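Local coordinates for protein succinate-acetate/proton symporter SatP (Escherichia coli K-12, PDB 5ZUG) that forms a hexameric membrane channel for acetate and probably carries acetate and succinate together with protons, at residues Q99-L105 with L140-I145; L8-A12 with L58-K62. The contacts are given in a common frame with arbitrary orientation. Numbering follows the deposited sequence.

Interaction 1 (Q99-L105 with L140-I145); sequences QFLGVYL and LAIGNI
Two neighbouring helices of the transmembrane bundle meet here in a close antiparallel contact, the first turns of helix 98-117 lying against the last turns of helix 124-146. Both segments are helical throughout. Their axes approach to 7.6 Å with an angle of 167° between the N-to-C directions, and the register sets Gly102 against Ala141 (CA to CA 3.9 Å) and Gln99 against Ile145 (4.3 Å). Gly102 makes this spacing possible: a CB on it would point at the partner helix and clash with Ile145 CG1 and Ala141 O. With no CB there, side chains of the partner helix come right up to the glycine backbone: Ala141 CB lies 3.1 Å from Gly102 O, and Asn144 CB 4.0 Å from Gly102 CA. Asn144 (chi1 -90°) points toward helix 98-117 yet turns its amide back on its own helix, ND2 donating to Leu140 O at 2.8 Å, so this amide donor is used within its own helix; Leu101 CD2 packs 3.8 Å from its OD1. On one flank Leu105 CD1 rests on Leu140 CB (4.0 Å). On another, Ile145 (m, t) brings CD1 to 4.1 Å from Val103 CG2. At the exposed end Gln99, with chi1 m and chi2 t, reaches across so that NE2 donates to Ile145 O at 3.3 Å. Phe100 turns away and stacks on Phe34 of a neighbouring subunit. Such close, nearly antiparallel packing through glycine and alanine is characteristic of helix pairs in polytopic membrane proteins, here within the six-helix bundle of a GPR1/FUN34/YaaH subunit.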
loop_
_atom_site.group_PDB
_atom_site.type_symbol
_atom_site.label_atom_id
_atom_site.label_comp_id
_atom_site.label_asym_id
_atom_site.label_seq_id
_atom_site.Cartn_x
_atom_site.Cartn_y
_atom_site.Cartn_z
ATOM N N GLN A 99 32.931 0.755 -9.571
ATOM C CA GLN A 99 33.143 -0.669 -9.814
ATOM C C GLN A 99 32.064 -1.512 -9.154
ATOM O O GLN A 99 31.581 -2.481 -9.756
ATOM C CB GLN A 99 34.543 -1.105 -9.380
ATOM C CG GLN A 99 35.627 -0.554 -10.299
ATOM C CD GLN A 99 37.024 -0.768 -9.780
ATOM O OE1 GLN A 99 37.233 -0.948 -8.581
ATOM N NE2 GLN A 99 37.992 -0.819 -10.695
ATOM N N PHE A 100 31.638 -1.142 -7.941
ATOM C CA PHE A 100 30.531 -1.872 -7.339
ATOM C C PHE A 100 29.300 -1.659 -8.214
ATOM O O PHE A 100 28.572 -2.611 -8.513
ATOM C CB PHE A 100 30.341 -1.466 -5.878
ATOM C CG PHE A 100 29.768 -2.565 -5.011
ATOM C CD1 PHE A 100 29.581 -3.845 -5.525
ATOM C CD2 PHE A 100 29.461 -2.330 -3.675
ATOM C CE1 PHE A 100 29.076 -4.872 -4.732
ATOM C CE2 PHE A 100 28.955 -3.342 -2.875
ATOM C CZ PHE A 100 28.766 -4.619 -3.401
ATOM N N LEU A 101 29.063 -0.413 -8.649
ATOM C CA LEU A 101 27.997 -0.170 -9.622
ATOM C C LEU A 101 28.175 -1.040 -10.866
ATOM O O LEU A 101 27.199 -1.594 -11.391
ATOM C CB LEU A 101 27.947 1.304 -10.024
ATOM C CG LEU A 101 26.648 1.684 -10.738
ATOM C CD1 LEU A 101 25.567 1.858 -9.686
ATOM C CD2 LEU A 101 26.762 2.926 -11.594
ATOM N N GLY A 102 29.409 -1.170 -11.356
ATOM C CA GLY A 102 29.651 -2.043 -12.491
ATOM C C GLY A 102 29.356 -3.502 -12.190
ATOM O O GLY A 102 28.894 -4.248 -13.061
ATOM N N VAL A 103 29.702 -3.953 -10.986
ATOM C CA VAL A 103 29.425 -5.339 -10.622
ATOM C C VAL A 103 27.921 -5.541 -10.449
ATOM O O VAL A 103 27.360 -6.587 -10.805
ATOM C CB VAL A 103 30.219 -5.716 -9.355
ATOM C CG1 VAL A 103 29.901 -7.133 -8.933
ATOM C CG2 VAL A 103 31.718 -5.523 -9.588
ATOM N N TYR A 104 27.256 -4.534 -9.886
ATOM C CA TYR A 104 25.805 -4.527 -9.752
ATOM C C TYR A 104 25.128 -4.598 -11.118
ATOM O O TYR A 104 24.290 -5.480 -11.355
ATOM C CB TYR A 104 25.421 -3.278 -8.961
ATOM C CG TYR A 104 24.060 -2.673 -9.161
ATOM C CD1 TYR A 104 23.866 -1.676 -10.106
ATOM C CD2 TYR A 104 22.982 -3.038 -8.371
ATOM C CE1 TYR A 104 22.637 -1.074 -10.274
ATOM C CE2 TYR A 104 21.751 -2.439 -8.536
ATOM C CZ TYR A 104 21.585 -1.454 -9.484
ATOM O OH TYR A 104 20.364 -0.841 -9.645
ATOM N N LEU A 105 25.470 -3.676 -12.029
ATOM C CA LEU A 105 24.966 -3.775 -13.401
ATOM C C LEU A 105 25.450 -5.051 -14.099
ATOM O O LEU A 105 24.795 -5.540 -15.029
ATOM C CB LEU A 105 25.355 -2.553 -14.232
ATOM C CG LEU A 105 24.758 -1.220 -13.802
ATOM C CD1 LEU A 105 25.581 -0.067 -14.373
ATOM C CD2 LEU A 105 23.315 -1.145 -14.218
ATOM N N LEU A 140 27.956 -1.260 -19.840
ATOM C CA LEU A 140 27.940 -0.353 -18.700
ATOM C C LEU A 140 28.708 -0.944 -17.529
ATOM O O LEU A 140 29.314 -0.209 -16.736
ATOM C CB LEU A 140 26.506 -0.040 -18.285
ATOM C CG LEU A 140 25.688 0.827 -19.231
ATOM C CD1 LEU A 140 24.231 0.817 -18.787
ATOM C CD2 LEU A 140 26.257 2.233 -19.261
ATOM N N ALA A 141 28.649 -2.264 -17.365
ATOM C CA ALA A 141 29.460 -2.882 -16.324
ATOM C C ALA A 141 30.946 -2.682 -16.616
ATOM O O ALA A 141 31.724 -2.344 -15.714
ATOM C CB ALA A 141 29.110 -4.367 -16.196
ATOM N N ILE A 142 31.347 -2.852 -17.882
ATOM C CA ILE A 142 32.743 -2.645 -18.281
ATOM C C ILE A 142 33.144 -1.171 -18.162
ATOM O O ILE A 142 34.122 -0.822 -17.488
ATOM C CB ILE A 142 32.979 -3.160 -19.713
ATOM C CG1 ILE A 142 32.803 -4.680 -19.789
ATOM C CG2 ILE A 142 34.337 -2.711 -20.203
ATOM C CD1 ILE A 142 33.775 -5.425 -18.914
ATOM N N GLY A 143 32.404 -0.288 -18.840
ATOM C CA GLY A 143 32.682 1.137 -18.823
ATOM C C GLY A 143 32.704 1.744 -17.441
ATOM O O GLY A 143 33.292 2.813 -17.253
ATOM N N ASN A 144 32.059 1.105 -16.469
ATOM C CA ASN A 144 32.068 1.596 -15.093
ATOM C C ASN A 144 33.201 1.002 -14.273
ATOM O O ASN A 144 33.778 1.699 -13.430
ATOM C CB ASN A 144 30.728 1.284 -14.424
ATOM C CG ASN A 144 29.722 2.391 -14.594
ATOM O OD1 ASN A 144 29.752 3.385 -13.863
ATOM N ND2 ASN A 144 28.873 2.271 -15.612
ATOM N N ILE A 145 33.526 -0.276 -14.510
ATOM C CA ILE A 145 34.675 -0.894 -13.852
ATOM C C ILE A 145 35.985 -0.350 -14.427
ATOM O O ILE A 145 36.914 -0.022 -13.678
ATOM C CB ILE A 145 34.583 -2.436 -13.929
ATOM C CG1 ILE A 145 33.445 -2.959 -13.036
ATOM C CG2 ILE A 145 35.903 -3.102 -13.554
ATOM C CD1 ILE A 145 33.021 -4.395 -13.327
#

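Interaction 2 (L8-A12 with L58-K62); sequences LANPA and LEYKK
Pro11 lays its ring over the turn that follows helix 38-58, with CB 3.6 Å from Leu58 CB, CG 3.6 Å from Glu59 CD and CD 3.6 Å from Lys62 CD. The 8-12 segment is extended from Leu8 to Asn10 and bends at Pro11 (phi/psi -86/-6) into helix 12-31; in the 58-62 segment, residues 59-61 have helical angles without regular helical bonds. Pro11 faces Leu58 (CA to CA 6.2 Å) and Leu8 faces Lys62 (7.1 Å). Lys62, bent at chi3 (86°), reaches across to the extended backbone, so that NZ donates to Leu8 O at 3.1 Å and, weakly, to Ala9 O at 3.3 Å. Its CE also packs 3.8 Å from Leu8 CB, while Leu8 CD1 sits 3.7 Å from Lys61 CB. Asn10 (chi1 t) accepts a capping bond from Ala12 N through OD1 at 3.2 Å. Around this pair, Asn10 N bonds to Thr65 OG1 of a neighbouring subunit, and Leu8 packs on Tyr60 of that same subunit. This is an N-terminal arm pinned to an interhelical turn by a lysine that bonds to backbone carbonyls, at a subunit interface and beside the site where the detergent nonyl glucoside touches Asn10 and Ala12.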
loop_
_atom_site.group_PDB
_atom_site.type_symbol
_atom_site.label_atom_id
_atom_site.label_comp_id
_atom_site.label_asym_id
_atom_site.label_seq_id
_atom_site.Cartn_x
_atom_site.Cartn_y
_atom_site.Cartn_z
ATOM N N LEU A 8 -8.070 -12.315 -19.574
ATOM C CA LEU A 8 -7.260 -11.392 -18.809
ATOM C C LEU A 8 -6.487 -10.529 -19.804
ATOM O O LEU A 8 -5.973 -11.043 -20.803
ATOM C CB LEU A 8 -6.303 -12.159 -17.895
ATOM C CG LEU A 8 -6.930 -12.933 -16.735
ATOM C CD1 LEU A 8 -5.861 -13.564 -15.843
ATOM C CD2 LEU A 8 -7.882 -12.067 -15.959
ATOM N N ALA A 9 -6.442 -9.215 -19.562
ATOM C CA ALA A 9 -5.709 -8.320 -20.451
ATOM C C ALA A 9 -4.255 -8.770 -20.548
ATOM O O ALA A 9 -3.749 -9.473 -19.681
ATOM C CB ALA A 9 -5.815 -6.879 -19.951
ATOM N N ASN A 10 -3.571 -8.368 -21.617
ATOM C CA ASN A 10 -2.143 -8.639 -21.735
ATOM C C ASN A 10 -1.394 -7.520 -21.007
ATOM O O ASN A 10 -1.485 -6.354 -21.423
ATOM C CB ASN A 10 -1.734 -8.719 -23.195
ATOM C CG ASN A 10 -0.280 -9.154 -23.398
ATOM O OD1 ASN A 10 0.396 -9.597 -22.477
ATOM N ND2 ASN A 10 0.185 -9.066 -24.634
ATOM N N PRO A 11 -0.683 -7.804 -19.909
ATOM C CA PRO A 11 0.033 -6.726 -19.212
ATOM C C PRO A 11 1.394 -6.466 -19.782
ATOM O O PRO A 11 2.055 -5.526 -19.334
ATOM C CB PRO A 11 0.153 -7.257 -17.785
ATOM C CG PRO A 11 0.275 -8.822 -18.006
ATOM C CD PRO A 11 -0.553 -9.112 -19.224
ATOM N N ALA A 12 1.844 -7.289 -20.729
ATOM C CA ALA A 12 3.186 -7.113 -21.267
ATOM C C ALA A 12 3.397 -5.746 -21.884
ATOM O O ALA A 12 4.426 -5.126 -21.576
ATOM C CB ALA A 12 3.504 -8.211 -22.290
ATOM N N LEU A 58 0.841 -8.918 -12.695
ATOM C CA LEU A 58 -0.253 -9.326 -13.550
ATOM C C LEU A 58 0.091 -10.559 -14.403
ATOM O O LEU A 58 -0.824 -11.242 -14.875
ATOM C CB LEU A 58 -0.664 -8.132 -14.413
ATOM C CG LEU A 58 -1.343 -6.922 -13.744
ATOM C CD1 LEU A 58 -1.586 -5.748 -14.718
ATOM C CD2 LEU A 58 -2.636 -7.300 -13.077
ATOM N N GLU A 59 1.368 -10.886 -14.607
ATOM C CA GLU A 59 1.680 -12.116 -15.334
ATOM C C GLU A 59 1.386 -13.391 -14.535
ATOM O O GLU A 59 1.374 -14.494 -15.109
ATOM C CB GLU A 59 3.141 -12.142 -15.792
ATOM C CG GLU A 59 3.487 -11.157 -16.866
ATOM C CD GLU A 59 2.775 -11.416 -18.181
ATOM O OE1 GLU A 59 1.904 -12.297 -18.247
ATOM O OE2 GLU A 59 3.093 -10.755 -19.189
ATOM N N TYR A 60 1.094 -13.257 -13.245
ATOM C CA TYR A 60 0.922 -14.412 -12.377
ATOM C C TYR A 60 -0.382 -15.164 -12.667
ATOM O O TYR A 60 -0.387 -16.403 -12.726
ATOM C CB TYR A 60 0.993 -13.929 -10.933
ATOM C CG TYR A 60 0.657 -14.930 -9.871
ATOM C CD1 TYR A 60 1.562 -15.943 -9.518
ATOM C CD2 TYR A 60 -0.528 -14.823 -9.165
ATOM C CE1 TYR A 60 1.253 -16.842 -8.523
ATOM C CE2 TYR A 60 -0.826 -15.692 -8.174
ATOM C CZ TYR A 60 0.056 -16.690 -7.858
ATOM O OH TYR A 60 -0.260 -17.539 -6.846
ATOM N N LYS A 61 -1.513 -14.445 -12.780
ATOM C CA LYS A 61 -2.784 -15.117 -13.066
ATOM C C LYS A 61 -2.876 -15.588 -14.516
ATOM O O LYS A 61 -3.523 -16.607 -14.788
ATOM C CB LYS A 61 -3.966 -14.215 -12.717
ATOM C CG LYS A 61 -4.536 -14.470 -11.344
ATOM C CD LYS A 61 -5.753 -13.574 -11.077
ATOM C CE LYS A 61 -6.074 -13.506 -9.568
ATOM N NZ LYS A 61 -6.953 -12.352 -9.142
ATOM N N LYS A 62 -2.196 -14.909 -15.442
ATOM C CA LYS A 62 -1.875 -15.524 -16.724
ATOM C C LYS A 62 -0.884 -16.666 -16.464
ATOM O O LYS A 62 -0.510 -16.960 -15.329
ATOM C CB LYS A 62 -1.286 -14.488 -17.696
ATOM C CG LYS A 62 -1.981 -13.085 -17.721
ATOM C CD LYS A 62 -1.975 -12.419 -19.099
ATOM C CE LYS A 62 -3.161 -12.868 -19.935
ATOM N NZ LYS A 62 -3.166 -12.248 -21.294
#

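Interactions 1 and 2 lie on opposite sides of the chain's centre, with their own centres 33 Å apart and nearest atoms about 20 Å apart, and they do not touch. They share no helix: interaction 1 pairs helices 98-117 and 124-146, whereas interaction 2 ties the loop before helix 12-31 to the turn between helices 38-58 and 65-86. Both are partly buried. The first depends on backbone proximity and apolar flanks, its cross-segment hydrogen bond sitting at an exposed end; the second joins irregular backbones through a lysine ammonium and a proline ring. Both border a second subunit, and interaction 2 reaches a third as well.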